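Local atomic coordinates of carbon monoxide dehydrogenase (Thermococcus sp. AM4, PDB entry 6T7J), a protein that catalyses the reversible oxidation of carbon monoxide to carbon dioxide, normally at a nickel-iron-sulfur cluster, with further iron-sulfur clusters probably relaying the electrons. Residues L89-H100 and E558-Y566; V188-E199 and L217-A225. All coordinates share one frame; numbering follows the deposited sequence.

Interaction 1. Residues L89-H100 and E558-Y566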
# COMPACT_ATOMS: atom_id res chain seq x y z
N LEU A 89 8.38 1.46 -7.90
CA LEU A 89 9.35 0.94 -6.94
C LEU A 89 8.93 1.26 -5.50
O LEU A 89 9.12 0.44 -4.59
CB LEU A 89 10.74 1.50 -7.23
CG LEU A 89 11.89 0.70 -6.62
CD1 LEU A 89 12.15 -0.57 -7.43
CD2 LEU A 89 13.15 1.55 -6.52
N LEU A 90 8.36 2.45 -5.28
CA LEU A 90 7.88 2.81 -3.96
C LEU A 90 6.80 1.85 -3.49
O LEU A 90 6.75 1.47 -2.31
CB LEU A 90 7.37 4.25 -3.96
CG LEU A 90 6.99 4.78 -2.58
CD1 LEU A 90 8.14 4.55 -1.65
CD2 LEU A 90 6.63 6.25 -2.61
N ARG A 91 5.91 1.45 -4.40
CA ARG A 91 4.86 0.50 -4.01
C ARG A 91 5.44 -0.88 -3.73
O ARG A 91 4.93 -1.60 -2.86
CB ARG A 91 3.77 0.45 -5.07
CG ARG A 91 2.92 1.71 -5.12
CD ARG A 91 1.53 1.46 -5.66
NE ARG A 91 0.71 2.67 -5.56
CZ ARG A 91 -0.46 2.83 -6.17
NH1 ARG A 91 -0.96 1.86 -6.93
NH2 ARG A 91 -1.14 3.96 -6.02
N MET A 92 6.50 -1.27 -4.44
CA MET A 92 7.19 -2.51 -4.10
C MET A 92 7.75 -2.46 -2.68
O MET A 92 7.59 -3.40 -1.89
CB MET A 92 8.30 -2.80 -5.10
CG MET A 92 7.83 -3.03 -6.53
SD MET A 92 9.14 -3.64 -7.60
CE MET A 92 8.85 -5.41 -7.52
N ILE A 93 8.41 -1.35 -2.34
CA ILE A 93 8.95 -1.18 -0.99
C ILE A 93 7.82 -1.22 0.03
O ILE A 93 7.95 -1.84 1.10
CB ILE A 93 9.75 0.13 -0.89
CG1 ILE A 93 11.01 0.06 -1.75
CG2 ILE A 93 10.11 0.42 0.57
CD1 ILE A 93 11.75 1.38 -1.83
N ALA A 94 6.70 -0.55 -0.27
CA ALA A 94 5.56 -0.55 0.63
C ALA A 94 5.05 -1.96 0.89
O ALA A 94 4.79 -2.33 2.04
CB ALA A 94 4.44 0.32 0.06
N ALA A 95 4.93 -2.77 -0.16
CA ALA A 95 4.41 -4.12 0.01
C ALA A 95 5.36 -5.00 0.81
O ALA A 95 4.93 -5.79 1.66
CB ALA A 95 4.11 -4.75 -1.35
N GLY A 96 6.67 -4.89 0.56
CA GLY A 96 7.62 -5.67 1.34
C GLY A 96 7.64 -5.29 2.81
O GLY A 96 7.60 -6.15 3.70
N ALA A 97 7.69 -3.98 3.08
CA ALA A 97 7.62 -3.50 4.45
C ALA A 97 6.32 -3.95 5.11
O ALA A 97 6.32 -4.31 6.30
CB ALA A 97 7.74 -1.98 4.48
N ALA A 98 5.22 -3.96 4.37
CA ALA A 98 3.93 -4.38 4.93
C ALA A 98 3.93 -5.86 5.28
O ALA A 98 3.39 -6.25 6.32
CB ALA A 98 2.81 -4.06 3.94
N ALA A 99 4.50 -6.70 4.42
CA ALA A 99 4.58 -8.12 4.73
C ALA A 99 5.37 -8.35 6.02
O ALA A 99 4.92 -9.06 6.93
CB ALA A 99 5.21 -8.88 3.56
N HIS A 100 6.56 -7.74 6.10
CA HIS A 100 7.37 -7.92 7.31
C HIS A 100 6.68 -7.33 8.54
O HIS A 100 6.78 -7.89 9.64
CB HIS A 100 8.75 -7.29 7.11
CG HIS A 100 9.65 -8.10 6.24
ND1 HIS A 100 10.62 -7.53 5.43
CD2 HIS A 100 9.74 -9.43 6.03
CE1 HIS A 100 11.25 -8.48 4.77
NE2 HIS A 100 10.74 -9.64 5.12
N GLU A 558 8.76 -8.40 -3.27
CA GLU A 558 8.79 -7.01 -2.82
C GLU A 558 9.46 -6.89 -1.45
O GLU A 558 10.06 -5.86 -1.13
CB GLU A 558 7.37 -6.45 -2.79
CG GLU A 558 6.73 -6.32 -4.18
CD GLU A 558 5.21 -6.23 -4.14
OE1 GLU A 558 4.65 -5.31 -4.77
OE2 GLU A 558 4.58 -7.08 -3.48
N LYS A 559 9.36 -7.95 -0.63
CA LYS A 559 10.13 -8.00 0.61
C LYS A 559 11.62 -7.86 0.33
O LYS A 559 12.33 -7.17 1.08
CB LYS A 559 9.85 -9.31 1.34
CG LYS A 559 8.68 -9.25 2.30
CD LYS A 559 8.41 -10.62 2.91
CE LYS A 559 8.03 -11.63 1.85
NZ LYS A 559 8.06 -13.02 2.36
N ALA A 560 12.12 -8.50 -0.73
CA ALA A 560 13.53 -8.37 -1.08
C ALA A 560 13.87 -6.94 -1.47
O ALA A 560 14.96 -6.45 -1.17
CB ALA A 560 13.88 -9.33 -2.22
N VAL A 561 12.93 -6.24 -2.12
CA VAL A 561 13.17 -4.84 -2.46
C VAL A 561 13.28 -4.00 -1.20
O VAL A 561 14.18 -3.16 -1.08
CB VAL A 561 12.05 -4.32 -3.39
CG1 VAL A 561 12.32 -2.87 -3.77
CG2 VAL A 561 11.95 -5.19 -4.63
N SER A 562 12.38 -4.21 -0.24
CA SER A 562 12.48 -3.49 1.02
C SER A 562 13.79 -3.80 1.74
O SER A 562 14.43 -2.89 2.30
CB SER A 562 11.29 -3.82 1.92
OG SER A 562 11.39 -3.14 3.16
N ILE A 563 14.20 -5.07 1.74
CA ILE A 563 15.42 -5.47 2.43
C ILE A 563 16.63 -4.80 1.79
O ILE A 563 17.50 -4.25 2.48
CB ILE A 563 15.56 -7.00 2.44
CG1 ILE A 563 14.53 -7.63 3.36
CG2 ILE A 563 16.97 -7.40 2.86
CD1 ILE A 563 14.31 -9.11 3.11
N GLY A 564 16.72 -4.86 0.46
CA GLY A 564 17.84 -4.22 -0.22
C GLY A 564 17.85 -2.72 0.00
O GLY A 564 18.92 -2.12 0.18
N THR A 565 16.67 -2.09 0.02
CA THR A 565 16.62 -0.65 0.22
C THR A 565 17.07 -0.27 1.62
O THR A 565 17.80 0.71 1.79
CB THR A 565 15.21 -0.13 -0.05
OG1 THR A 565 14.81 -0.48 -1.38
CG2 THR A 565 15.17 1.39 0.10
N TYR A 566 16.68 -1.04 2.65
CA TYR A 566 17.13 -0.67 3.99
C TYR A 566 18.56 -1.11 4.25
O TYR A 566 19.21 -0.54 5.14
CB TYR A 566 16.16 -1.19 5.07
CG TYR A 566 16.16 -2.66 5.46
CD1 TYR A 566 17.28 -3.28 6.00
CD2 TYR A 566 14.99 -3.41 5.36
CE1 TYR A 566 17.25 -4.61 6.38
CE2 TYR A 566 14.96 -4.74 5.74
CZ TYR A 566 16.09 -5.33 6.25
OH TYR A 566 16.05 -6.65 6.63

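Interaction 2. Residues V188-E199 and L217-A225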
# COMPACT_ATOMS: atom_id res chain seq x y z
N VAL A 188 14.99 10.97 6.77
CA VAL A 188 14.34 9.70 6.45
C VAL A 188 14.08 8.87 7.71
O VAL A 188 13.84 7.67 7.61
CB VAL A 188 15.17 8.90 5.42
CG1 VAL A 188 15.35 9.71 4.15
CG2 VAL A 188 16.51 8.51 6.01
N LEU A 189 14.12 9.49 8.88
CA LEU A 189 13.86 8.76 10.12
C LEU A 189 12.42 8.27 10.14
O LEU A 189 11.49 9.09 10.02
CB LEU A 189 14.14 9.65 11.33
CG LEU A 189 15.61 9.84 11.71
CD1 LEU A 189 15.75 10.90 12.80
CD2 LEU A 189 16.22 8.53 12.16
N PRO A 190 12.18 6.97 10.26
CA PRO A 190 10.80 6.47 10.28
C PRO A 190 10.12 6.76 11.61
O PRO A 190 10.74 6.75 12.67
CB PRO A 190 10.97 4.97 10.06
CG PRO A 190 12.32 4.66 10.61
CD PRO A 190 13.17 5.88 10.36
N ARG A 191 8.81 7.02 11.53
CA ARG A 191 8.01 7.43 12.68
C ARG A 191 7.08 6.34 13.18
O ARG A 191 7.09 6.02 14.37
CB ARG A 191 7.21 8.69 12.32
CG ARG A 191 8.08 9.82 11.77
CD ARG A 191 7.30 10.71 10.81
NE ARG A 191 6.93 10.00 9.59
CZ ARG A 191 6.32 10.56 8.55
NH1 ARG A 191 6.02 9.83 7.49
NH2 ARG A 191 6.01 11.85 8.58
N ALA A 192 6.26 5.77 12.29
CA ALA A 192 5.41 4.63 12.63
C ALA A 192 5.25 3.79 11.37
O ALA A 192 4.99 4.34 10.30
CB ALA A 192 4.05 5.08 13.17
N ILE A 193 5.38 2.47 11.52
CA ILE A 193 5.58 1.60 10.36
C ILE A 193 4.37 1.66 9.42
O ILE A 193 4.50 1.96 8.22
CB ILE A 193 5.85 0.16 10.81
CG1 ILE A 193 6.87 0.13 11.95
CG2 ILE A 193 6.36 -0.64 9.65
CD1 ILE A 193 7.09 -1.26 12.54
N ASP A 194 3.19 1.34 9.95
CA ASP A 194 1.98 1.36 9.14
C ASP A 194 1.76 2.73 8.52
O ASP A 194 1.28 2.82 7.38
CB ASP A 194 0.77 0.96 9.99
CG ASP A 194 0.85 -0.48 10.48
OD1 ASP A 194 1.76 -1.21 10.04
OD2 ASP A 194 -0.00 -0.87 11.31
N ARG A 195 2.14 3.80 9.22
CA ARG A 195 2.05 5.13 8.63
C ARG A 195 2.99 5.27 7.44
O ARG A 195 2.63 5.90 6.44
CB ARG A 195 2.36 6.21 9.67
CG ARG A 195 2.33 7.61 9.08
CD ARG A 195 3.01 8.64 9.96
NE ARG A 195 2.88 9.98 9.40
CZ ARG A 195 3.13 11.10 10.07
NH1 ARG A 195 2.98 12.27 9.47
NH2 ARG A 195 3.52 11.04 11.34
N GLU A 196 4.19 4.70 7.52
CA GLU A 196 5.11 4.78 6.38
C GLU A 196 4.55 4.04 5.17
O GLU A 196 4.60 4.56 4.04
CB GLU A 196 6.48 4.22 6.77
CG GLU A 196 7.10 4.83 8.03
CD GLU A 196 7.23 6.34 7.97
OE1 GLU A 196 7.34 6.89 6.85
OE2 GLU A 196 7.23 6.98 9.04
N VAL A 197 4.01 2.84 5.39
CA VAL A 197 3.40 2.09 4.28
C VAL A 197 2.26 2.89 3.67
O VAL A 197 2.16 3.04 2.44
CB VAL A 197 2.93 0.70 4.77
CG1 VAL A 197 1.92 0.11 3.79
CG2 VAL A 197 4.12 -0.23 4.95
N CYS A 198 1.37 3.41 4.52
CA CYS A 198 0.21 4.14 4.02
C CYS A 198 0.63 5.42 3.30
O CYS A 198 0.01 5.82 2.31
CB CYS A 198 -0.74 4.44 5.18
SG CYS A 198 -1.92 5.76 4.90
N GLU A 199 1.70 6.08 3.77
CA GLU A 199 2.18 7.28 3.10
C GLU A 199 2.78 6.95 1.74
O GLU A 199 2.67 7.76 0.81
CB GLU A 199 3.20 8.03 3.95
CG GLU A 199 3.83 9.22 3.22
CD GLU A 199 4.52 10.20 4.15
OE1 GLU A 199 5.27 11.07 3.64
OE2 GLU A 199 4.31 10.12 5.38
N LEU A 217 13.26 8.88 -1.34
CA LEU A 217 13.65 9.17 0.03
C LEU A 217 12.61 8.65 1.02
O LEU A 217 12.96 8.10 2.08
CB LEU A 217 13.87 10.67 0.22
CG LEU A 217 15.17 11.25 -0.34
CD1 LEU A 217 15.19 12.76 -0.22
CD2 LEU A 217 16.38 10.64 0.36
N HIS A 218 11.33 8.79 0.69
CA HIS A 218 10.32 8.17 1.54
C HIS A 218 10.38 6.65 1.46
O HIS A 218 10.08 5.97 2.44
CB HIS A 218 8.92 8.65 1.19
CG HIS A 218 7.86 8.08 2.09
ND1 HIS A 218 6.93 7.17 1.65
CD2 HIS A 218 7.62 8.27 3.40
CE1 HIS A 218 6.14 6.84 2.65
NE2 HIS A 218 6.54 7.48 3.73
N GLY A 219 10.75 6.10 0.30
CA GLY A 219 11.01 4.67 0.23
C GLY A 219 12.12 4.25 1.17
O GLY A 219 12.04 3.20 1.81
N ILE A 220 13.16 5.07 1.27
CA ILE A 220 14.24 4.82 2.22
C ILE A 220 13.69 4.83 3.65
O ILE A 220 14.01 3.95 4.46
CB ILE A 220 15.37 5.84 2.04
CG1 ILE A 220 16.28 5.43 0.87
CG2 ILE A 220 16.18 6.00 3.32
CD1 ILE A 220 17.06 6.57 0.28
N ARG A 221 12.86 5.83 3.96
CA ARG A 221 12.27 5.91 5.30
C ARG A 221 11.43 4.68 5.62
O ARG A 221 11.49 4.13 6.73
CB ARG A 221 11.43 7.18 5.42
CG ARG A 221 10.62 7.28 6.71
CD ARG A 221 10.29 8.73 7.06
NE ARG A 221 9.48 9.38 6.05
CZ ARG A 221 9.15 10.67 6.06
NH1 ARG A 221 9.56 11.45 7.05
NH2 ARG A 221 8.40 11.18 5.09
N THR A 222 10.64 4.21 4.64
CA THR A 222 9.79 3.04 4.86
C THR A 222 10.62 1.77 5.02
O THR A 222 10.33 0.93 5.88
CB THR A 222 8.80 2.90 3.70
OG1 THR A 222 8.05 4.11 3.56
CG2 THR A 222 7.85 1.74 3.94
N SER A 223 11.66 1.62 4.20
CA SER A 223 12.56 0.48 4.35
C SER A 223 13.22 0.49 5.72
O SER A 223 13.42 -0.57 6.33
CB SER A 223 13.61 0.50 3.25
OG SER A 223 14.63 1.44 3.54
N LEU A 224 13.56 1.68 6.23
CA LEU A 224 14.14 1.76 7.57
C LEU A 224 13.12 1.37 8.63
O LEU A 224 13.46 0.70 9.61
CB LEU A 224 14.68 3.16 7.82
CG LEU A 224 15.95 3.51 7.05
CD1 LEU A 224 16.41 4.93 7.38
CD2 LEU A 224 17.05 2.50 7.34
N ALA A 225 11.86 1.79 8.46
CA ALA A 225 10.80 1.31 9.34
C ALA A 225 10.70 -0.21 9.33
O ALA A 225 10.37 -0.82 10.35
CB ALA A 225 9.46 1.94 8.95

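Interaction 1. Residues L89-H100 and E558-Y566
Lys559 lays its aliphatic chain over one face of the His100 imidazole, with CG 3.7 Å from the ring centroid and 19° off the normal, a CH-pi contact. Ile563 approaches the same ring at its edge, its CD1 3.5 Å from His100 CE1. Asp226 accepts hydrogen bonds from both His100 ND1 and Ser562 OG. Were His100 an alanine, Lys559 CG and Ile563 CD1 would probably lose the ring they pack on, and Asp226 one of its donors. The helices cross almost squarely, at 97°, with axes only 6.8 Å apart. Gly96 permits this: its CA makes a CA-H...O contact of 3.5 Å with Glu558 O, where a side chain would collide. Glu558 crosses Met92 at about a right angle and extends over Ala95, with OE2 3.2 Å from Ala95 CB, before its carboxylate pairs with Arg91 of the second subunit. Beyond the crossing, Val561 CG1, anti to its own N (chi1 -179°), meets Ile93 CG1 at 3.8 Å, while Ile93 and Thr565 touch tip to tip. This close, glycine-mediated helix crossing lies beside the active-site pocket, where Lys559, its NZ hydrogen-bonded to Gln342, touches the nickel-free, broken Fe4S4 cluster.

Interaction 2. Residues V188-E199 and L217-A225
An antiparallel helical hairpin, with helix 193-199 at 149° to helix 217-225 and their axes 9.0 Å apart, is joined by a salt-bridge network of Arg191, Glu196, Glu199 and Arg221. The guanidinium groups of Arg191 and Arg221 lie flat on each other, centres 3.8 Å apart and planes within 8°, a pairing of like charges that the carboxylates of Glu196 and Glu199 probably offset. Arg191 grips Glu196 side-on: NE, in the guanidinium plane, meets the syn lone pair of OE2, while NH1 reaches OE1 and also binds Glu199 OE2 at 2.7 Å. The backbone N of Arg191 adds a second bond to Glu196 OE2, from above the carboxylate plane, so OE2 takes two well-directed N-H donors, both from Arg191. Arg221 bends at chi3 (62°) and forms a salt bridge to Glu199 OE1 through NH2; Glu196 OE1 lies well out of its guanidinium plane, so that pairing is one of charge alone. Arg203 is a second partner for Glu199, and Asp166 takes up Arg195, whose guanidinium lies over the rim of the opposite face of that of Arg191. Glu196 fits as a knob among His218, Arg221, Thr222 and Ala225. The loop before helix 193-199 packs apolar groups on the partner: Pro190 CB is 3.6 Å from Ala225 CB, and Val188 CG2 is 3.7 Å from Ile220 CG2. Glu199 CG lies over one face of the His218 ring, whose NE2 gives Glu196 OE1 a weak hydrogen bond of 3.3 Å, while at the ring edge His218 CE1 comes within 3.1 Å of Glu196 O.

From the N terminus, the chain reaches helix 81-115, which carries 89-100, and then 188-199. There interaction 2 closes a short loop of 17 residues, the ends of helices 193-203 and 212-242 and the turn between them. It nests within the much longer loop of interaction 1, which closes when 558-566 returns after the parallel sheet that begins with strand 261-268 and much of the second sheet. The two contacts, their centres about 11 Å apart, also touch: Ile93 and Leu90 lie on Gly219, and Thr565 and Tyr566 on Ser223. Helix 212-242 thus packs against both helix 81-115 and helix 558-569, the latter carrying a residue of the broken-cluster pocket, and each contact also meets the second subunit.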